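Local coordinates for inactive Zymogen C11 Protease (Parabacteroides distasonis, PDB 6MZO), which probably cleaves peptide bonds as a clostripain-like cysteine peptidase of family C11, captured here in its inactive zymogen form, at residues V29-R34 and L189-P194; E237-C242 and L350-D355; N47-I52 and K102-D107; I264-Y267 and H273-Y276. One frame throughout, in Å; residues are numbered along the deposited sequence.

Contact 1 of 4, residues V29-R34 and L189-P194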
loop_
_atom_site.group_PDB
_atom_site.type_symbol
_atom_site.label_atom_id
_atom_site.label_comp_id
_atom_site.label_asym_id
_atom_site.label_seq_id
_atom_site.Cartn_x
_atom_site.Cartn_y
_atom_site.Cartn_z
ATOM N N VAL A 29 13.286 7.420 -7.383
ATOM C CA VAL A 29 13.212 6.199 -8.164
ATOM C C VAL A 29 14.626 5.706 -8.378
ATOM O O VAL A 29 14.909 4.529 -8.193
ATOM C CB VAL A 29 12.533 6.403 -9.554
ATOM C CG1 VAL A 29 12.614 5.117 -10.357
ATOM C CG2 VAL A 29 11.052 6.786 -9.376
ATOM N N SER A 30 15.507 6.608 -8.774
ATOM C CA SER A 30 16.928 6.205 -8.931
ATOM C C SER A 30 17.558 5.635 -7.661
ATOM O O SER A 30 18.310 4.622 -7.721
ATOM C CB SER A 30 17.797 7.400 -9.396
ATOM O OG SER A 30 17.295 7.968 -10.587
ATOM N N GLN A 31 17.303 6.257 -6.509
ATOM C CA GLN A 31 17.816 5.708 -5.234
ATOM C C GLN A 31 17.272 4.334 -4.945
ATOM O O GLN A 31 18.011 3.447 -4.507
ATOM C CB GLN A 31 17.442 6.626 -4.062
ATOM C CG GLN A 31 17.957 6.192 -2.721
ATOM C CD GLN A 31 17.619 7.224 -1.629
ATOM O OE1 GLN A 31 17.368 8.403 -1.918
ATOM N NE2 GLN A 31 17.599 6.775 -0.376
ATOM N N ASN A 32 15.973 4.137 -5.210
ATOM C CA ASN A 32 15.393 2.804 -5.000
ATOM C C ASN A 32 15.952 1.788 -5.955
ATOM O O ASN A 32 16.134 0.626 -5.564
ATOM C CB ASN A 32 13.875 2.852 -5.138
ATOM C CG ASN A 32 13.254 3.378 -3.882
ATOM O OD1 ASN A 32 13.671 2.996 -2.780
ATOM N ND2 ASN A 32 12.347 4.316 -4.019
ATOM N N LEU A 33 16.195 2.178 -7.187
ATOM C CA LEU A 33 16.810 1.200 -8.142
ATOM C C LEU A 33 18.208 0.771 -7.643
ATOM O O LEU A 33 18.596 -0.389 -7.704
ATOM C CB LEU A 33 16.920 1.799 -9.544
ATOM C CG LEU A 33 15.544 1.676 -10.233
ATOM C CD1 LEU A 33 15.550 2.584 -11.457
ATOM C CD2 LEU A 33 15.343 0.226 -10.651
ATOM N N ARG A 34 18.959 1.715 -7.086
ATOM C CA ARG A 34 20.237 1.382 -6.482
ATOM C C ARG A 34 20.057 0.363 -5.328
ATOM O O ARG A 34 20.839 -0.617 -5.202
ATOM C CB ARG A 34 20.933 2.697 -5.991
ATOM C CG ARG A 34 22.288 2.448 -5.307
ATOM C CD ARG A 34 22.187 2.309 -3.796
ATOM N NE ARG A 34 22.029 3.610 -3.166
ATOM C CZ ARG A 34 21.236 3.910 -2.143
ATOM N NH1 ARG A 34 21.246 5.174 -1.680
ATOM N NH2 ARG A 34 20.467 2.976 -1.568
ATOM N N LEU A 189 8.002 8.149 3.446
ATOM C CA LEU A 189 8.576 9.230 2.675
ATOM C C LEU A 189 9.896 8.747 2.076
ATOM O O LEU A 189 10.123 7.521 1.888
ATOM C CB LEU A 189 8.728 10.505 3.540
ATOM C CG LEU A 189 7.435 11.119 4.133
ATOM C CD1 LEU A 189 7.730 12.383 4.942
ATOM C CD2 LEU A 189 6.350 11.401 3.083
ATOM N N ALA A 190 10.733 9.716 1.733
ATOM C CA ALA A 190 12.039 9.463 1.151
ATOM C C ALA A 190 11.998 8.328 0.134
ATOM O O ALA A 190 11.096 8.238 -0.704
ATOM C CB ALA A 190 13.043 9.151 2.246
ATOM N N ASN A 191 12.966 7.450 0.237
ATOM C CA ASN A 191 13.064 6.392 -0.732
ATOM C C ASN A 191 11.821 5.513 -0.669
ATOM O O ASN A 191 11.226 5.200 -1.709
ATOM C CB ASN A 191 14.326 5.569 -0.498
ATOM C CG ASN A 191 14.700 5.504 0.962
ATOM O OD1 ASN A 191 14.190 6.279 1.776
ATOM N ND2 ASN A 191 15.603 4.595 1.304
ATOM N N GLY A 192 11.377 5.169 0.534
ATOM C CA GLY A 192 10.377 4.123 0.589
ATOM C C GLY A 192 10.915 2.845 1.276
ATOM O O GLY A 192 11.631 2.969 2.292
ATOM N N PHE A 193 10.523 1.664 0.772
ATOM C CA PHE A 193 10.918 0.412 1.412
ATOM C C PHE A 193 12.431 0.154 1.305
ATOM O O PHE A 193 13.126 0.681 0.411
ATOM C CB PHE A 193 10.159 -0.796 0.827
ATOM C CG PHE A 193 8.842 -1.039 1.447
ATOM C CD1 PHE A 193 7.852 -0.094 1.368
ATOM C CD2 PHE A 193 8.616 -2.254 2.136
ATOM C CE1 PHE A 193 6.559 -0.368 1.961
ATOM C CE2 PHE A 193 7.383 -2.512 2.736
ATOM C CZ PHE A 193 6.348 -1.584 2.617
ATOM N N PRO A 194 12.967 -0.666 2.223
ATOM C CA PRO A 194 14.416 -0.952 2.210
ATOM C C PRO A 194 14.688 -2.094 1.244
ATOM O O PRO A 194 14.881 -3.261 1.635
ATOM C CB PRO A 194 14.694 -1.339 3.669
ATOM C CG PRO A 194 13.391 -2.033 4.122
ATOM C CD PRO A 194 12.308 -1.091 3.484
HETATM O O HOH W 1 14.984 2.121 -0.812
#

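Contact 2 of 4, residues E237-C242 and L350-D355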
loop_
_atom_site.group_PDB
_atom_site.type_symbol
_atom_site.label_atom_id
_atom_site.label_comp_id
_atom_site.label_asym_id
_atom_site.label_seq_id
_atom_site.Cartn_x
_atom_site.Cartn_y
_atom_site.Cartn_z
ATOM N N GLU A 237 -14.483 -11.636 6.818
ATOM C CA GLU A 237 -14.942 -11.747 8.182
ATOM C C GLU A 237 -14.809 -10.385 8.873
ATOM O O GLU A 237 -15.690 -9.969 9.637
ATOM C CB GLU A 237 -14.146 -12.809 8.932
ATOM C CG GLU A 237 -14.586 -12.894 10.381
ATOM C CD GLU A 237 -13.724 -13.817 11.199
ATOM O OE1 GLU A 237 -13.333 -14.889 10.676
ATOM O OE2 GLU A 237 -13.419 -13.456 12.359
ATOM N N LEU A 238 -13.725 -9.661 8.584
ATOM C CA LEU A 238 -13.520 -8.371 9.266
ATOM C C LEU A 238 -14.678 -7.437 8.856
ATOM O O LEU A 238 -15.242 -6.698 9.681
ATOM C CB LEU A 238 -12.125 -7.794 8.908
ATOM C CG LEU A 238 -11.810 -6.426 9.541
ATOM C CD1 LEU A 238 -11.872 -6.473 11.064
ATOM C CD2 LEU A 238 -10.436 -6.077 9.076
ATOM N N ALA A 239 -15.095 -7.511 7.591
ATOM C CA ALA A 239 -16.132 -6.591 7.136
ATOM C C ALA A 239 -17.419 -6.990 7.804
ATOM O O ALA A 239 -18.153 -6.136 8.242
ATOM C CB ALA A 239 -16.272 -6.623 5.635
ATOM N N ALA A 240 -17.656 -8.297 7.922
ATOM C CA ALA A 240 -18.920 -8.733 8.508
ATOM C C ALA A 240 -19.005 -8.285 9.965
ATOM O O ALA A 240 -20.082 -7.851 10.451
ATOM C CB ALA A 240 -19.051 -10.212 8.393
ATOM N N THR A 241 -17.859 -8.339 10.648
ATOM C CA THR A 241 -17.841 -8.017 12.048
ATOM C C THR A 241 -18.117 -6.512 12.128
ATOM O O THR A 241 -18.865 -6.048 12.980
ATOM C CB THR A 241 -16.519 -8.396 12.678
ATOM O OG1 THR A 241 -16.342 -9.845 12.620
ATOM C CG2 THR A 241 -16.469 -7.928 14.102
ATOM N N CYS A 242 -17.510 -5.731 11.211
ATOM C CA CYS A 242 -17.712 -4.277 11.243
ATOM C C CYS A 242 -19.109 -3.924 10.831
ATOM O O CYS A 242 -19.695 -2.959 11.376
ATOM C CB CYS A 242 -16.687 -3.566 10.326
ATOM S SG CYS A 242 -15.024 -3.650 11.016
ATOM N N LEU A 350 -17.159 3.541 -2.364
ATOM C CA LEU A 350 -16.203 2.435 -2.056
ATOM C C LEU A 350 -16.892 1.123 -1.660
ATOM O O LEU A 350 -17.916 1.123 -0.975
ATOM C CB LEU A 350 -15.289 2.849 -0.908
ATOM C CG LEU A 350 -14.336 3.974 -1.272
ATOM C CD1 LEU A 350 -13.535 4.296 -0.048
ATOM C CD2 LEU A 350 -13.431 3.522 -2.386
ATOM N N GLU A 351 -16.312 -0.009 -2.062
ATOM C CA GLU A 351 -16.872 -1.282 -1.711
ATOM C C GLU A 351 -17.017 -1.490 -0.199
ATOM O O GLU A 351 -18.028 -2.047 0.262
ATOM C CB GLU A 351 -15.976 -2.397 -2.284
ATOM C CG GLU A 351 -16.581 -3.769 -2.222
ATOM C CD GLU A 351 -15.664 -4.827 -2.861
ATOM O OE1 GLU A 351 -14.570 -4.460 -3.335
ATOM O OE2 GLU A 351 -16.079 -6.013 -2.960
ATOM N N TRP A 352 -16.011 -1.068 0.563
ATOM C CA TRP A 352 -16.097 -1.158 2.025
ATOM C C TRP A 352 -17.360 -0.440 2.556
ATOM O O TRP A 352 -18.101 -0.980 3.365
ATOM C CB TRP A 352 -14.825 -0.585 2.679
ATOM C CG TRP A 352 -14.892 -0.555 4.192
ATOM C CD1 TRP A 352 -15.269 0.506 4.949
ATOM C CD2 TRP A 352 -14.553 -1.626 5.090
ATOM N NE1 TRP A 352 -15.199 0.157 6.320
ATOM C CE2 TRP A 352 -14.748 -1.141 6.418
ATOM C CE3 TRP A 352 -14.133 -2.938 4.900
ATOM C CZ2 TRP A 352 -14.543 -1.942 7.552
ATOM C CZ3 TRP A 352 -13.878 -3.735 6.021
ATOM C CH2 TRP A 352 -14.117 -3.237 7.325
ATOM N N TYR A 353 -17.605 0.784 2.139
ATOM C CA TYR A 353 -18.810 1.470 2.571
ATOM C C TYR A 353 -20.101 0.713 2.235
ATOM O O TYR A 353 -20.996 0.590 3.071
ATOM C CB TYR A 353 -18.863 2.861 1.950
ATOM C CG TYR A 353 -20.131 3.597 2.344
ATOM C CD1 TYR A 353 -20.214 4.243 3.586
ATOM C CD2 TYR A 353 -21.232 3.584 1.540
ATOM C CE1 TYR A 353 -21.383 4.891 3.965
ATOM C CE2 TYR A 353 -22.426 4.251 1.923
ATOM C CZ TYR A 353 -22.466 4.888 3.139
ATOM O OH TYR A 353 -23.666 5.538 3.483
ATOM N N LYS A 354 -20.229 0.257 0.986
ATOM C CA LYS A 354 -21.404 -0.444 0.575
ATOM C C LYS A 354 -21.659 -1.706 1.392
ATOM O O LYS A 354 -22.811 -1.987 1.782
ATOM C CB LYS A 354 -21.293 -0.788 -0.916
ATOM C CG LYS A 354 -21.183 0.459 -1.796
ATOM C CD LYS A 354 -20.993 0.051 -3.272
ATOM C CE LYS A 354 -20.712 1.257 -4.186
ATOM N NZ LYS A 354 -20.374 0.728 -5.571
ATOM N N ASP A 355 -20.592 -2.438 1.685
ATOM C CA ASP A 355 -20.750 -3.727 2.363
ATOM C C ASP A 355 -20.799 -3.620 3.887
ATOM O O ASP A 355 -21.374 -4.505 4.552
ATOM C CB ASP A 355 -19.665 -4.706 1.947
ATOM C CG ASP A 355 -19.757 -5.074 0.479
ATOM O OD1 ASP A 355 -20.783 -4.734 -0.149
ATOM O OD2 ASP A 355 -18.829 -5.690 -0.034
#

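Contact 3 of 4, residues N47-I52 and K102-D107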
loop_
_atom_site.group_PDB
_atom_site.type_symbol
_atom_site.label_atom_id
_atom_site.label_comp_id
_atom_site.label_asym_id
_atom_site.label_seq_id
_atom_site.Cartn_x
_atom_site.Cartn_y
_atom_site.Cartn_z
ATOM N N ASN A 47 15.976 -18.342 -8.154
ATOM C CA ASN A 47 15.516 -18.741 -9.482
ATOM C C ASN A 47 14.289 -17.991 -9.970
ATOM O O ASN A 47 13.682 -18.439 -10.983
ATOM C CB ASN A 47 15.263 -20.290 -9.543
ATOM C CG ASN A 47 16.493 -21.073 -9.132
ATOM O OD1 ASN A 47 16.444 -22.049 -8.335
ATOM N ND2 ASN A 47 17.635 -20.639 -9.632
ATOM N N GLY A 48 13.950 -16.905 -9.316
ATOM C CA GLY A 48 12.792 -16.097 -9.736
ATOM C C GLY A 48 13.153 -15.028 -10.799
ATOM O O GLY A 48 14.346 -14.841 -11.123
ATOM N N ASN A 49 12.135 -14.308 -11.309
ATOM C CA ASN A 49 12.375 -13.240 -12.298
ATOM C C ASN A 49 12.030 -11.906 -11.721
ATOM O O ASN A 49 10.979 -11.790 -11.116
ATOM C CB ASN A 49 11.526 -13.463 -13.547
ATOM C CG ASN A 49 11.775 -14.794 -14.162
ATOM O OD1 ASN A 49 12.915 -15.092 -14.570
ATOM N ND2 ASN A 49 10.708 -15.654 -14.212
ATOM N N LEU A 50 12.892 -10.896 -11.913
ATOM C CA LEU A 50 12.604 -9.561 -11.356
ATOM C C LEU A 50 12.490 -8.594 -12.560
ATOM O O LEU A 50 13.477 -8.412 -13.283
ATOM C CB LEU A 50 13.706 -9.097 -10.445
ATOM C CG LEU A 50 13.432 -7.706 -9.811
ATOM C CD1 LEU A 50 12.132 -7.575 -8.929
ATOM C CD2 LEU A 50 14.672 -7.349 -9.054
ATOM N N LEU A 51 11.318 -7.965 -12.718
ATOM C CA LEU A 51 11.049 -7.020 -13.779
ATOM C C LEU A 51 10.741 -5.672 -13.141
ATOM O O LEU A 51 10.094 -5.604 -12.086
ATOM C CB LEU A 51 9.843 -7.475 -14.580
ATOM C CG LEU A 51 10.078 -8.585 -15.645
ATOM C CD1 LEU A 51 10.869 -7.921 -16.788
ATOM C CD2 LEU A 51 10.774 -9.815 -15.141
ATOM N N ILE A 52 11.250 -4.599 -13.757
ATOM C CA ILE A 52 11.048 -3.203 -13.267
ATOM C C ILE A 52 10.468 -2.367 -14.371
ATOM O O ILE A 52 10.915 -2.477 -15.545
ATOM C CB ILE A 52 12.384 -2.533 -12.885
ATOM C CG1 ILE A 52 13.292 -3.476 -12.113
ATOM C CG2 ILE A 52 12.180 -1.219 -12.121
ATOM C CD1 ILE A 52 12.801 -3.839 -10.684
ATOM N N LYS A 102 3.295 -12.827 -19.611
ATOM C CA LYS A 102 3.466 -13.561 -20.869
ATOM C C LYS A 102 4.931 -13.947 -21.113
ATOM O O LYS A 102 5.228 -15.066 -21.592
ATOM C CB LYS A 102 2.903 -12.721 -22.014
ATOM N N GLU A 103 5.865 -13.068 -20.793
ATOM C CA GLU A 103 7.265 -13.327 -21.131
ATOM C C GLU A 103 8.040 -13.970 -19.999
ATOM O O GLU A 103 9.075 -14.640 -20.243
ATOM C CB GLU A 103 7.954 -12.048 -21.576
ATOM C CG GLU A 103 7.184 -11.369 -22.680
ATOM C CD GLU A 103 7.906 -10.212 -23.353
ATOM O OE1 GLU A 103 8.989 -9.799 -22.882
ATOM O OE2 GLU A 103 7.373 -9.700 -24.365
ATOM N N TYR A 104 7.516 -13.820 -18.792
ATOM C CA TYR A 104 8.145 -14.403 -17.592
ATOM C C TYR A 104 7.197 -15.232 -16.737
ATOM O O TYR A 104 6.945 -14.893 -15.574
ATOM C CB TYR A 104 8.780 -13.307 -16.730
ATOM C CG TYR A 104 9.902 -12.667 -17.490
ATOM C CD1 TYR A 104 9.683 -11.541 -18.292
ATOM C CD2 TYR A 104 11.183 -13.115 -17.348
ATOM C CE1 TYR A 104 10.697 -10.980 -19.009
ATOM C CE2 TYR A 104 12.224 -12.548 -18.036
ATOM C CZ TYR A 104 11.973 -11.474 -18.863
ATOM O OH TYR A 104 13.013 -10.915 -19.515
ATOM N N PRO A 105 6.651 -16.311 -17.307
ATOM C CA PRO A 105 5.667 -17.085 -16.536
ATOM C C PRO A 105 6.319 -17.722 -15.305
ATOM O O PRO A 105 7.500 -18.074 -15.394
ATOM C CB PRO A 105 5.213 -18.191 -17.533
ATOM C CG PRO A 105 6.295 -18.229 -18.629
ATOM C CD PRO A 105 6.862 -16.844 -18.681
ATOM N N ALA A 106 5.579 -17.895 -14.213
ATOM C CA ALA A 106 6.198 -18.427 -12.969
ATOM C C ALA A 106 5.137 -19.158 -12.191
ATOM O O ALA A 106 3.971 -19.094 -12.558
ATOM C CB ALA A 106 6.852 -17.321 -12.130
ATOM N N ASP A 107 5.541 -19.832 -11.117
ATOM C CA ASP A 107 4.618 -20.578 -10.267
ATOM C C ASP A 107 3.665 -19.623 -9.565
ATOM O O ASP A 107 2.613 -20.020 -9.062
ATOM C CB ASP A 107 5.387 -21.391 -9.225
ATOM C CG ASP A 107 6.172 -22.567 -9.850
ATOM O OD1 ASP A 107 5.832 -22.960 -10.965
ATOM O OD2 ASP A 107 7.131 -23.056 -9.206
HETATM O O HOH W 2 10.333 -17.734 -16.441
#

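Contact 4 of 4, residues I264-Y267 and H273-Y276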
loop_
_atom_site.group_PDB
_atom_site.type_symbol
_atom_site.label_atom_id
_atom_site.label_comp_id
_atom_site.label_asym_id
_atom_site.label_seq_id
_atom_site.Cartn_x
_atom_site.Cartn_y
_atom_site.Cartn_z
ATOM N N ILE A 264 -4.609 10.235 15.256
ATOM C CA ILE A 264 -4.440 10.597 13.831
ATOM C C ILE A 264 -3.631 9.544 13.059
ATOM O O ILE A 264 -2.648 9.027 13.607
ATOM C CB ILE A 264 -3.717 11.958 13.718
ATOM C CG1 ILE A 264 -4.643 13.035 14.149
ATOM C CG2 ILE A 264 -3.263 12.252 12.245
ATOM C CD1 ILE A 264 -3.871 14.318 14.431
ATOM N N MET A 265 -4.015 9.259 11.810
ATOM C CA MET A 265 -3.132 8.460 10.926
ATOM C C MET A 265 -2.693 9.311 9.755
ATOM O O MET A 265 -1.522 9.247 9.373
ATOM C CB MET A 265 -3.855 7.171 10.440
ATOM C CG MET A 265 -3.907 6.149 11.591
ATOM S SD MET A 265 -2.291 5.276 11.810
ATOM C CE MET A 265 -2.011 5.404 13.583
ATOM N N GLU A 266 -3.609 10.093 9.194
ATOM C CA GLU A 266 -3.292 10.954 8.061
ATOM C C GLU A 266 -3.097 12.398 8.508
ATOM O O GLU A 266 -3.855 12.909 9.334
ATOM C CB GLU A 266 -4.394 10.874 7.003
ATOM C CG GLU A 266 -4.192 11.812 5.824
ATOM C CD GLU A 266 -5.180 12.962 5.820
ATOM O OE1 GLU A 266 -6.386 12.714 6.033
ATOM O OE2 GLU A 266 -4.751 14.115 5.604
ATOM N N TYR A 267 -2.080 13.053 7.959
ATOM C CA TYR A 267 -1.787 14.438 8.304
ATOM C C TYR A 267 -1.247 15.214 7.107
ATOM O O TYR A 267 -0.071 15.576 7.069
ATOM C CB TYR A 267 -0.791 14.503 9.464
ATOM C CG TYR A 267 -0.778 15.832 10.187
ATOM C CD1 TYR A 267 -1.801 16.180 11.059
ATOM C CD2 TYR A 267 0.257 16.737 9.996
ATOM C CE1 TYR A 267 -1.793 17.393 11.721
ATOM C CE2 TYR A 267 0.274 17.953 10.654
ATOM C CZ TYR A 267 -0.754 18.275 11.515
ATOM O OH TYR A 267 -0.742 19.484 12.173
ATOM N N HIS A 273 -8.655 16.105 8.991
ATOM C CA HIS A 273 -7.947 14.890 8.564
ATOM C C HIS A 273 -9.005 13.880 8.174
ATOM O O HIS A 273 -10.075 13.859 8.792
ATOM C CB HIS A 273 -7.061 14.304 9.710
ATOM C CG HIS A 273 -6.342 15.360 10.489
ATOM N ND1 HIS A 273 -5.440 16.218 9.897
ATOM C CD2 HIS A 273 -6.442 15.754 11.785
ATOM C CE1 HIS A 273 -5.029 17.113 10.788
ATOM N NE2 HIS A 273 -5.611 16.848 11.950
ATOM N N ALA A 274 -8.715 13.023 7.193
ATOM C CA ALA A 274 -9.645 11.998 6.761
ATOM C C ALA A 274 -9.415 10.693 7.537
ATOM O O ALA A 274 -10.404 10.033 7.895
ATOM C CB ALA A 274 -9.453 11.757 5.248
ATOM N N LEU A 275 -8.150 10.341 7.747
ATOM C CA LEU A 275 -7.888 8.969 8.234
ATOM C C LEU A 275 -7.352 8.940 9.641
ATOM O O LEU A 275 -6.401 9.683 9.982
ATOM C CB LEU A 275 -6.897 8.245 7.316
ATOM C CG LEU A 275 -7.129 8.361 5.844
ATOM C CD1 LEU A 275 -6.025 7.530 5.091
ATOM C CD2 LEU A 275 -8.478 7.751 5.477
ATOM N N TYR A 276 -7.930 8.076 10.451
ATOM C CA TYR A 276 -7.570 7.871 11.831
ATOM C C TYR A 276 -7.343 6.385 12.111
ATOM O O TYR A 276 -7.589 5.592 11.285
ATOM C CB TYR A 276 -8.685 8.386 12.718
ATOM C CG TYR A 276 -8.836 9.877 12.671
ATOM C CD1 TYR A 276 -9.621 10.487 11.735
ATOM C CD2 TYR A 276 -8.175 10.662 13.546
ATOM C CE1 TYR A 276 -9.747 11.846 11.687
ATOM C CE2 TYR A 276 -8.294 12.019 13.502
ATOM C CZ TYR A 276 -9.087 12.606 12.576
ATOM O OH TYR A 276 -9.195 13.957 12.543
HETATM O O HOH W 3 -5.041 16.068 7.125
#

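Contact 1 of 4, residues V29-R34 and L189-P194
N32 on helix 26-43 meets N191 in the loop between strand 178-183 and helix 195-203, joining two parts of the alpha/beta sandwich expected of a clan CD peptidase. Helix 26-43 is the connection of a beta-alpha-beta crossover between the adjacent parallel strands 14-19 and 49-54, so the contact ties that crossover to a loop leaving the far side of the parallel region. The one direct hydrogen bond runs from N32 ND2 to the backbone O of N191, at 2.7 Å and nearly straight (169° at the hydrogen). The acceptor lies almost within the amide plane of N32, while the donor approaches tilted from the plane of the N191 carbonyl. A chi1 of -80° sets CG of N32 beside its own backbone N and opposite the carbonyl carbon, which delivers the amide to the loop. The same N191 oxygen also receives W114 NE1, so two donors grip it.

The other end of the N32 amide works through water: one molecule donates to N32 OD1 (2.5 Å) and to the backbone O of F193 (2.6 Å), bridging helix and loop a second time. Beyond that bridge, F193 N is held by D161 OD2, and the loop packs on helix 209-220. Q31, its chain extended, lays its amide obliquely against that of N191, their planes 32° apart. N191 is poorly ordered and its amide is placed with less confidence; as modelled, its ND2 and Q31 NE2 are two donors 3.4 Å apart, facing without bonding.

Contact 2 of 4, residues E237-C242 and L350-D355
W352 reaches across to helix 237-242 with the outer rim of its six-membered ring, and A239 and C242 receive it at two different inclinations. The sulfur of C242 lies at the ring edge: SG is 5.0 Å from the centroid and 80° off the ring normal, with CH2 its nearest ring atom at 3.8 Å. This is a cysteine sulfur-aromatic contact made close to the ring plane. CB of C242 also touches the ring, 3.9 Å from W352 CZ2. A239 approaches obliquely instead, its CB 3.8 Å from W352 CZ3.

The indole arrives there because CG of W352 stands opposite its backbone N (chi1 176°), which carries the ring system away from its own helix and lets it span the gap. The two short axes approach to 10.3 Å and cross at -49°, with one large aromatic filling the interval against small residues of the partner. The helices involved are 235-246, which follows strand 226-231 of the main sheet, and the C-terminal helix 351-357.

Y172 of helix 168-173 meets the W352 ring edge-to-face and also touches A239, so a third helix closes the group. Helix 288-301 packs behind helix 235-246, where F294 touches C242. Polar links gather round this apolar core: D355 OD2 is hydrogen-bonded to Y172 OH, and the backbone O of D355 accepts from R243 NE.

Contact 3 of 4, residues N47-I52 and K102-D107
The backbone of strand 49-52 passes the point where helix 90-103 ends, with the CA atoms of N49 and Y104 6.9 Å apart and Y104 the first residue to leave helical angles. Alternation along the strand turns N49 and L51 toward Y104 and L50 away from it. L51 supplies the apolar half of the contact. Its CD2 methyl sits over the centre of the tyrosine ring, 3.8 Å from the centroid and 12° off the normal, a CH-pi contact to one face. The companion methyl CD1 lies over the same face, displaced toward Y104 CE1, from which it stands 3.8 Å away. In Y104, chi1 of -65° places the ring opposite its carbonyl carbon, which brings it over L51.

N49 leans its side-chain amide obliquely against the ring, planes 60° apart, with CG 3.6 Å from Y104 CD2. Here the fold is the layered alpha/beta type: helix 26-43 packs on L50 from one side of the sheet, whereas Y104, just beyond helix 90-103, covers N49 and L51 on the other. Helix 90-103 leads onward to the parallel strand 109-115.

The polar ends have partners beyond the two segments. N49 ND2 gives a hydrogen bond to T14 OG1 and another, 3.1 Å long, to a water that in turn donates to the backbone O of P105 at 3.0 Å. T14 OG1 is also hydrogen-bonded to the backbone O of Y104. At the far end of the ring, Y104 OH is hydrogen-bonded to Q65 OE1 of strand 62-69.

Contact 4 of 4, residues I264-Y267 and H273-Y276
E266 faces H273-Y276, its CB and carboxylate doing the work. CB packs on L275 CB at 3.6 Å. CG, standing opposite the backbone N, is the turning point, and a bend at chi2 (-109°) then folds the carboxylate back toward the neighbouring backbone. There OE1 accepts from A274 N at 2.6 Å, met nearly along its C-O axis, and from L275 N in a weaker bond, while also touching A274 CB. The other oxygen, OE2, accepts from L268 N in the turn between the segments and approaches a water that is hydrogen-bonded to H273 ND1 (2.8 Å) in the plane of the imidazole. The carboxylate thus reaches both the connecting turn and the returning chain.

H273 itself lies beside Y267, the two side chains pointing the same way with ring planes 35° apart, an oblique pairing whose closest atoms are H273 CE1 and Y267 CD1 at 3.4 Å. H273 CB meets the backbone O of E266, a buried oxygen lacking any hydrogen-bond partner in the model. Farther along, I264 CG1 rests against Y276 CE2 at 3.8 Å.

In the backbone, L275 O accepts from M265 N (3.0 Å) and E266 N (2.9 Å), both arriving from the same face of its carbonyl plane. The pairing is one isolated bridge, I264 with Y276. Two successive N-H groups sharing one carbonyl, with helix-like psi (-42°) at M265, resemble a classic beta bulge, M265 and E266 opposite L275, in a short hairpin-like return that continues into strand 275-277.

How the contacts relate
Contacts 1 and 3 form one continuous region: L33 CD2 of helix 26-43 packs on I52 CG2 of strand 49-54 at 3.8 Å, and contact 3 is nested within the loop closed by contact 1. Contact 4 is likewise nested inside contact 2, but their nearest atoms remain about 8 Å apart. Contacts 1 and 4 come within about 9 Å, nearest atoms, whereas contacts 1 and 2 lie on opposite sides of the chain's centre. Clan CD peptidases generally carry their catalytic histidine and cysteine just after neighbouring parallel strands. Contact 1, through W114 and D161, and contact 4, through Y164, border the ends of strands 109-115 and 155-162, so both probably flank the active site.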